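Local coordinates for protein myosin regulatory light chain, striated adductor muscle (Argopecten irradians, PDB 1WDC) that binds calcium as the regulatory light chain of molluscan muscle myosin and makes the binding and Mg-ATPase activity of that myosin depend on calcium, at residues D118-N121 against K122-R126; Y141-F144 against T145-I148. All coordinates share one frame; numbering follows the deposited sequence.

Contact 1 of 2, residues D118-N121 against K122-R126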
loop_
_atom_site.group_PDB
_atom_site.type_symbol
_atom_site.label_atom_id
_atom_site.label_comp_id
_atom_site.label_asym_id
_atom_site.label_seq_id
_atom_site.Cartn_x
_atom_site.Cartn_y
_atom_site.Cartn_z
ATOM N N ASP B 118 -2.013 1.224 -8.264
ATOM C CA ASP B 118 -2.377 1.164 -9.675
ATOM C C ASP B 118 -3.634 0.304 -9.829
ATOM O O ASP B 118 -3.530 -0.895 -10.056
ATOM C CB ASP B 118 -1.214 0.590 -10.478
ATOM C CG ASP B 118 -0.057 1.561 -10.591
ATOM O OD1 ASP B 118 -0.230 2.592 -11.252
ATOM O OD2 ASP B 118 1.005 1.321 -10.001
ATOM N N ASN B 119 -4.810 0.905 -9.606
ATOM C CA ASN B 119 -6.091 0.167 -9.498
ATOM C C ASN B 119 -6.311 -0.969 -10.537
ATOM O O ASN B 119 -6.172 -0.735 -11.742
ATOM C CB ASN B 119 -7.299 1.125 -9.611
ATOM C CG ASN B 119 -7.051 2.495 -9.009
ATOM O OD1 ASN B 119 -6.042 3.132 -9.287
ATOM N ND2 ASN B 119 -8.051 3.015 -8.296
ATOM N N PHE B 120 -6.774 -2.139 -10.079
ATOM C CA PHE B 120 -7.321 -3.166 -10.950
ATOM C C PHE B 120 -8.663 -2.718 -11.498
ATOM O O PHE B 120 -9.368 -1.968 -10.851
ATOM C CB PHE B 120 -7.520 -4.453 -10.182
ATOM C CG PHE B 120 -6.275 -5.243 -10.025
ATOM C CD1 PHE B 120 -5.059 -4.636 -10.048
ATOM C CD2 PHE B 120 -6.316 -6.602 -9.881
ATOM C CE1 PHE B 120 -3.897 -5.381 -9.919
ATOM C CE2 PHE B 120 -5.146 -7.340 -9.770
ATOM C CZ PHE B 120 -3.952 -6.729 -9.790
ATOM N N ASN B 121 -8.963 -3.100 -12.732
ATOM C CA ASN B 121 -10.240 -2.784 -13.389
ATOM C C ASN B 121 -11.153 -3.970 -13.149
ATOM O O ASN B 121 -10.694 -4.986 -12.622
ATOM C CB ASN B 121 -10.025 -2.566 -14.893
ATOM C CG ASN B 121 -9.504 -3.820 -15.621
ATOM O OD1 ASN B 121 -9.917 -4.936 -15.339
ATOM N ND2 ASN B 121 -8.602 -3.622 -16.564
ATOM N N LYS B 122 -12.422 -3.887 -13.533
ATOM C CA LYS B 122 -13.361 -4.928 -13.096
ATOM C C LYS B 122 -12.975 -6.322 -13.601
ATOM O O LYS B 122 -13.333 -7.362 -13.015
ATOM C CB LYS B 122 -14.804 -4.612 -13.521
ATOM C CG LYS B 122 -15.121 -3.155 -13.818
ATOM C CD LYS B 122 -16.447 -3.012 -14.615
ATOM C CE LYS B 122 -16.237 -2.979 -16.153
ATOM N NZ LYS B 122 -17.244 -3.832 -16.901
ATOM N N ASP B 123 -12.189 -6.341 -14.664
ATOM C CA ASP B 123 -11.899 -7.587 -15.325
ATOM C C ASP B 123 -10.664 -8.211 -14.798
ATOM O O ASP B 123 -10.680 -9.402 -14.538
ATOM C CB ASP B 123 -11.816 -7.401 -16.840
ATOM C CG ASP B 123 -13.202 -7.338 -17.487
ATOM O OD1 ASP B 123 -13.984 -8.318 -17.309
ATOM O OD2 ASP B 123 -13.546 -6.267 -18.060
ATOM N N GLU B 124 -9.666 -7.406 -14.441
ATOM C CA GLU B 124 -8.562 -7.946 -13.631
ATOM C C GLU B 124 -9.068 -8.399 -12.264
ATOM O O GLU B 124 -8.567 -9.378 -11.714
ATOM C CB GLU B 124 -7.494 -6.906 -13.409
ATOM C CG GLU B 124 -6.829 -6.453 -14.628
ATOM C CD GLU B 124 -6.159 -5.139 -14.423
ATOM O OE1 GLU B 124 -6.790 -4.218 -13.907
ATOM O OE2 GLU B 124 -5.024 -4.974 -14.872
ATOM N N MET B 125 -10.104 -7.720 -11.754
ATOM C CA MET B 125 -10.685 -8.058 -10.437
ATOM C C MET B 125 -11.466 -9.371 -10.538
ATOM O O MET B 125 -11.249 -10.336 -9.782
ATOM C CB MET B 125 -11.628 -6.925 -9.940
ATOM C CG MET B 125 -10.946 -5.705 -9.283
ATOM S SD MET B 125 -9.847 -6.073 -7.892
ATOM C CE MET B 125 -10.899 -6.938 -6.917
ATOM N N ARG B 126 -12.313 -9.413 -11.557
ATOM C CA ARG B 126 -13.059 -10.601 -11.883
ATOM C C ARG B 126 -12.116 -11.839 -11.991
ATOM O O ARG B 126 -12.375 -12.903 -11.373
ATOM C CB ARG B 126 -13.778 -10.332 -13.200
ATOM C CG ARG B 126 -15.142 -10.973 -13.346
ATOM C CD ARG B 126 -15.413 -11.315 -14.808
ATOM N NE ARG B 126 -15.200 -12.742 -15.019
ATOM C CZ ARG B 126 -14.586 -13.287 -16.063
ATOM N NH1 ARG B 126 -14.463 -12.634 -17.216
ATOM N NH2 ARG B 126 -14.234 -14.559 -15.979
#
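Asn-121 and Glu-124 form a capping box at the start of helix 122-131. Each side chain takes a backbone N-H of the other residue. OD1 of Asn-121 accepts from Glu-124 N at 2.6 Å, in a nearly straight bond of 169°. Asn-121 OD1 also accepts from Asp-123 N at 2.8 Å, and this bond is more bent. The two donors come from opposite faces of the amide plane, so two bonds grip one oxygen. The Asn-121 torsion sets this up: CG lies between the backbone N and the carbonyl carbon (chi1 63°), which turns the amide back over the first turn. In return, OE1 of Glu-124 accepts from Asn-121 N at 2.7 Å and is met nearly along its C-O axis. The two side chains cross at about a right angle, with amide and carboxylate planes 27° apart. Beyond this turn, Glu-124 OE2 makes a salt bridge to a basic side chain on the chain of another protein. The carboxylate thus serves both the cap and the assembly, and the positive partner would probably stabilise its negative charge. Met-125 N closes the first helical turn on Asn-121 O. Phe-120, just before the cap, is buried. The Phe-120 and Glu-124 side chains cross at about a right angle, and Phe-120 CD2 lies 3.7 Å from Glu-124 CB. Met-125 also packs on Leu-113 of helix 106-115. Its sulfur makes an oblique Met-aromatic contact with Phe-120, Met-125 SD lying 5.2 Å from the Phe-120 ring centroid and 3.6 Å from Phe-120 CB.

Contact 2 of 2, residues Y141-F144 against T145-I148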
loop_
_atom_site.group_PDB
_atom_site.type_symbol
_atom_site.label_atom_id
_atom_site.label_comp_id
_atom_site.label_asym_id
_atom_site.label_seq_id
_atom_site.Cartn_x
_atom_site.Cartn_y
_atom_site.Cartn_z
ATOM N N TYR B 141 -3.619 -15.704 1.408
ATOM C CA TYR B 141 -2.550 -15.169 0.595
ATOM C C TYR B 141 -1.317 -16.055 0.541
ATOM O O TYR B 141 -0.443 -15.861 -0.305
ATOM C CB TYR B 141 -2.184 -13.761 1.033
ATOM C CG TYR B 141 -1.526 -13.628 2.396
ATOM C CD1 TYR B 141 -0.165 -13.939 2.574
ATOM C CD2 TYR B 141 -2.238 -13.119 3.503
ATOM C CE1 TYR B 141 0.447 -13.798 3.819
ATOM C CE2 TYR B 141 -1.603 -12.921 4.738
ATOM C CZ TYR B 141 -0.273 -13.284 4.879
ATOM O OH TYR B 141 0.383 -13.111 6.058
ATOM N N VAL B 142 -1.186 -16.975 1.483
ATOM C CA VAL B 142 -0.032 -17.841 1.438
ATOM C C VAL B 142 -0.273 -18.813 0.288
ATOM O O VAL B 142 0.590 -18.981 -0.572
ATOM C CB VAL B 142 0.188 -18.601 2.754
ATOM C CG1 VAL B 142 1.368 -19.486 2.622
ATOM C CG2 VAL B 142 0.446 -17.648 3.886
ATOM N N LYS B 143 -1.517 -19.267 0.154
ATOM C CA LYS B 143 -1.839 -20.264 -0.847
ATOM C C LYS B 143 -1.948 -19.639 -2.176
ATOM O O LYS B 143 -1.696 -20.288 -3.168
ATOM C CB LYS B 143 -3.156 -20.965 -0.551
ATOM C CG LYS B 143 -2.972 -22.416 -0.128
ATOM C CD LYS B 143 -1.581 -22.983 -0.579
ATOM C CE LYS B 143 -0.504 -22.889 0.539
ATOM N NZ LYS B 143 0.926 -22.905 0.036
ATOM N N PHE B 144 -2.571 -18.474 -2.203
ATOM C CA PHE B 144 -2.645 -17.692 -3.417
ATOM C C PHE B 144 -1.241 -17.393 -4.001
ATOM O O PHE B 144 -1.050 -17.406 -5.216
ATOM C CB PHE B 144 -3.380 -16.391 -3.135
ATOM C CG PHE B 144 -3.477 -15.493 -4.329
ATOM C CD1 PHE B 144 -4.476 -15.678 -5.271
ATOM C CD2 PHE B 144 -2.577 -14.440 -4.504
ATOM C CE1 PHE B 144 -4.582 -14.816 -6.365
ATOM C CE2 PHE B 144 -2.683 -13.589 -5.587
ATOM C CZ PHE B 144 -3.682 -13.773 -6.515
ATOM N N THR B 145 -0.279 -17.064 -3.150
ATOM C CA THR B 145 1.074 -16.810 -3.623
ATOM C C THR B 145 1.696 -18.047 -4.282
ATOM O O THR B 145 2.235 -17.935 -5.381
ATOM C CB THR B 145 1.969 -16.316 -2.477
ATOM O OG1 THR B 145 1.433 -15.093 -1.943
ATOM C CG2 THR B 145 3.373 -16.078 -2.970
ATOM N N ALA B 146 1.611 -19.212 -3.631
ATOM C CA ALA B 146 1.989 -20.482 -4.244
ATOM C C ALA B 146 1.307 -20.726 -5.612
ATOM O O ALA B 146 1.983 -20.948 -6.605
ATOM C CB ALA B 146 1.684 -21.609 -3.295
ATOM N N MET B 147 -0.009 -20.539 -5.672
ATOM C CA MET B 147 -0.782 -20.602 -6.908
ATOM C C MET B 147 -0.257 -19.661 -7.973
ATOM O O MET B 147 -0.284 -19.982 -9.155
ATOM C CB MET B 147 -2.248 -20.254 -6.639
ATOM C CG MET B 147 -2.979 -19.649 -7.837
ATOM S SD MET B 147 -4.794 -19.788 -7.750
ATOM C CE MET B 147 -5.237 -18.103 -7.937
ATOM N N ILE B 148 0.037 -18.432 -7.569
ATOM C CA ILE B 148 0.550 -17.393 -8.464
ATOM C C ILE B 148 2.018 -17.613 -8.893
ATOM O O ILE B 148 2.432 -17.145 -9.950
ATOM C CB ILE B 148 0.341 -16.019 -7.806
ATOM C CG1 ILE B 148 -0.819 -15.335 -8.475
ATOM C CG2 ILE B 148 1.583 -15.130 -7.834
ATOM C CD1 ILE B 148 -0.653 -13.849 -8.427
#
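Helix 141-149 is the last helix of the modelled chain, and this contact joins successive turns of it. Backbone bonds run from residue i+4 back to residue i. The bond from Ala-146 N to Val-142 O is nearly straight, at 174°. Tyr-141 O takes two bonds from Thr-145. Thr-145 OG1 donates to Tyr-141 O at 2.6 Å, end-on to the carbonyl (171°). Thr-145 N, 3.1 Å from Tyr-141 O, comes from above the carbonyl plane. OG1 stands beside its own backbone N (chi1 -60°), which brings it back to the preceding turn and satisfies a buried hydroxyl. Phe-144 makes the apolar contacts with the next turn. Ile-148 lies over one face of its ring in a CH-pi contact, with Ile-148 CG1 4.2 Å from the Phe-144 ring centroid. The tip of Ile-148, CD1, is 3.5 Å from Phe-144 CE2. Met-147 CE meets the ring obliquely, 3.7 Å from Phe-144 CD1. An alanine at Phe-144 would remove the ring and is likely to leave Ile-148 CG1 and Met-147 CE without their aromatic partner. Phe-144 also meets the ring of Phe-139 and packs on Thr-128 of helix 122-131. An apolar side chain of another protein chain touches it too. This packing of Phe-144 on helix 122-131 is consistent with the closing helix of an EF-hand-like helix-loop-helix.

In the fold
Contact 1 comes first along the chain, at the start of helix 122-131. Contact 2 follows on helix 141-149. Between these helices run the short strands 134-135 and 138-139, which belong to an antiparallel sheet with strand 104-105. The two centres are about 18 Å apart, and the nearest atoms about 7 Å, so the contacts do not touch. They are joined through packing: Phe-144 and Met-147 of contact 2 rest on the later part of helix 122-131, which contact 1 begins. Contact 1 borders two other protein chains, and contact 2 packs on side chains of another protein. They lie away from the magnesium site, and appear to concern how these helices are built and meet the neighbouring chains.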